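Long-range contact in putative oxidoreductase (Salmonella enterica subsp. enterica serovar Typhimurium, PDB 3NX4), which binds NADP and probably reduces acryloyl-CoA with NADPH, as a member of the medium-chain dehydrogenase/reductase family: residues Asp74-His78 and Gly106-Val110. Residues are numbered along the deposited sequence; the frame is centred on the assembly and turned at random.
Sequences DPRFH and GDWLV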
loop_
_atom_site.group_PDB
_atom_site.type_symbol
_atom_site.label_atom_id
_atom_site.label_comp_id
_atom_site.label_asym_id
_atom_site.label_seq_id
_atom_site.Cartn_x
_atom_site.Cartn_y
_atom_site.Cartn_z
ATOM N N ASP A 74 -28.123 -10.389 25.175
ATOM C CA ASP A 74 -28.093 -10.125 23.745
ATOM C C ASP A 74 -28.869 -11.233 23.045
ATOM O O ASP A 74 -28.577 -12.413 23.240
ATOM C CB ASP A 74 -26.640 -10.108 23.258
ATOM C CG ASP A 74 -26.500 -9.569 21.850
ATOM O OD1 ASP A 74 -27.028 -10.205 20.914
ATOM O OD2 ASP A 74 -25.853 -8.515 21.681
ATOM N N PRO A 75 -29.863 -10.867 22.221
ATOM C CA PRO A 75 -30.699 -11.905 21.605
ATOM C C PRO A 75 -29.939 -12.801 20.611
ATOM O O PRO A 75 -30.474 -13.829 20.199
ATOM C CB PRO A 75 -31.803 -11.099 20.901
ATOM C CG PRO A 75 -31.181 -9.767 20.640
ATOM C CD PRO A 75 -30.260 -9.510 21.802
ATOM N N ARG A 76 -28.705 -12.445 20.262
ATOM C CA ARG A 76 -27.926 -13.257 19.324
ATOM C C ARG A 76 -27.145 -14.388 20.004
ATOM O O ARG A 76 -26.600 -15.265 19.331
ATOM C CB ARG A 76 -26.961 -12.381 18.520
ATOM C CG ARG A 76 -27.635 -11.347 17.639
ATOM C CD ARG A 76 -26.603 -10.358 17.122
ATOM N NE ARG A 76 -26.073 -9.541 18.207
ATOM C CZ ARG A 76 -25.132 -8.616 18.063
ATOM N NH1 ARG A 76 -24.595 -8.387 16.870
ATOM N NH2 ARG A 76 -24.722 -7.923 19.116
ATOM N N PHE A 77 -27.085 -14.363 21.332
ATOM C CA PHE A 77 -26.335 -15.372 22.077
ATOM C C PHE A 77 -27.167 -15.981 23.193
ATOM O O PHE A 77 -28.030 -15.316 23.774
ATOM C CB PHE A 77 -25.029 -14.780 22.613
ATOM C CG PHE A 77 -24.134 -14.254 21.530
ATOM C CD1 PHE A 77 -23.238 -15.090 20.896
ATOM C CD2 PHE A 77 -24.231 -12.933 21.111
ATOM C CE1 PHE A 77 -22.433 -14.615 19.871
ATOM C CE2 PHE A 77 -23.425 -12.450 20.093
ATOM C CZ PHE A 77 -22.522 -13.294 19.472
ATOM N N HIS A 78 -26.920 -17.255 23.482
ATOM C CA HIS A 78 -27.715 -17.959 24.481
ATOM C C HIS A 78 -26.829 -18.760 25.430
ATOM O O HIS A 78 -25.673 -19.063 25.113
ATOM C CB HIS A 78 -28.750 -18.867 23.809
ATOM C CG HIS A 78 -28.154 -20.010 23.048
ATOM N ND1 HIS A 78 -27.660 -19.876 21.767
ATOM C CD2 HIS A 78 -27.977 -21.310 23.384
ATOM C CE1 HIS A 78 -27.200 -21.043 21.350
ATOM N NE2 HIS A 78 -27.379 -21.929 22.313
ATOM N N GLY A 106 -22.152 -8.200 22.896
ATOM C CA GLY A 106 -22.426 -9.183 21.865
ATOM C C GLY A 106 -21.740 -8.893 20.538
ATOM O O GLY A 106 -21.342 -9.819 19.835
ATOM N N ASP A 107 -21.604 -7.613 20.188
ATOM C CA ASP A 107 -20.974 -7.221 18.927
ATOM C C ASP A 107 -19.526 -7.729 18.771
ATOM O O ASP A 107 -19.027 -7.845 17.655
ATOM C CB ASP A 107 -20.944 -5.704 18.783
ATOM C CG ASP A 107 -22.272 -5.116 18.346
ATOM O OD1 ASP A 107 -23.185 -5.869 17.931
ATOM O OD2 ASP A 107 -22.372 -3.874 18.404
ATOM N N TRP A 108 -18.851 -8.002 19.883
ATOM C CA TRP A 108 -17.431 -8.359 19.840
ATOM C C TRP A 108 -17.199 -9.863 19.746
ATOM O O TRP A 108 -16.070 -10.319 19.573
ATOM C CB TRP A 108 -16.723 -7.842 21.089
ATOM C CG TRP A 108 -16.793 -6.365 21.265
ATOM C CD1 TRP A 108 -17.136 -5.430 20.322
ATOM C CD2 TRP A 108 -16.533 -5.644 22.471
ATOM N NE1 TRP A 108 -17.090 -4.169 20.872
ATOM C CE2 TRP A 108 -16.723 -4.274 22.188
ATOM C CE3 TRP A 108 -16.159 -6.025 23.768
ATOM C CZ2 TRP A 108 -16.546 -3.286 23.151
ATOM C CZ3 TRP A 108 -15.982 -5.043 24.721
ATOM C CH2 TRP A 108 -16.182 -3.688 24.409
ATOM N N LEU A 109 -18.272 -10.630 19.868
ATOM C CA LEU A 109 -18.170 -12.077 19.910
ATOM C C LEU A 109 -18.326 -12.675 18.526
ATOM O O LEU A 109 -18.924 -12.068 17.638
ATOM C CB LEU A 109 -19.247 -12.645 20.840
ATOM C CG LEU A 109 -19.024 -12.430 22.341
ATOM C CD1 LEU A 109 -20.274 -12.773 23.133
ATOM C CD2 LEU A 109 -17.835 -13.269 22.832
ATOM N N VAL A 110 -17.769 -13.865 18.354
ATOM C CA VAL A 110 -17.976 -14.652 17.156
ATOM C C VAL A 110 -18.469 -16.030 17.583
ATOM O O VAL A 110 -17.845 -16.670 18.429
ATOM C CB VAL A 110 -16.652 -14.804 16.386
ATOM C CG1 VAL A 110 -16.819 -15.730 15.204
ATOM C CG2 VAL A 110 -16.148 -13.440 15.943
HETATM O O HOH W 1 -24.654 -7.035 23.349
#
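The ring of F77 lies against L109, whose CD1 sits almost on the ring normal, 4.2 Å from the centroid, in a CH-pi contact; at the ring's tip, F77 CZ comes within 3.6 Å of L109 CB. Both side chains also rest on V83 of strand 82-86, so this apolar patch continues into the sheet. Next to it runs a charged layer. R76 is held by D74 of its own loop in a bidentate salt bridge, NE to OD1 and NH2 to OD2, each 2.9 Å, leaving the adjoining NH1/NH2 edge to D107, with NH2 serving both acids. There R76 NH2 and NH1 both donate to D107 OD1, at 2.8 and 3.1 Å, in a second salt bridge, so that the three residues form a salt-bridge network. G106 packs closely against this network: its CA is 3.5 Å from D74 OD2, and a CB at this position would clash with that oxygen and with R76 NH2. A water accepts from G106 N at 2.8 Å and donates to D74 OD2 at 2.5 Å, linking the D74 carboxylate to the G106 backbone NH. D74 OD1 also accepts from R76 N at 2.9 Å, forming an Asx turn that overlaps the type I beta turn D74-F77. Distant from the NADP site, the contact joins the turn within the loop between strands 64-72 and 82-86 to the 3-10 segment 106-108 that follows strand 101-104, two neighbouring connections of the GroES-like domain of medium-chain reductases.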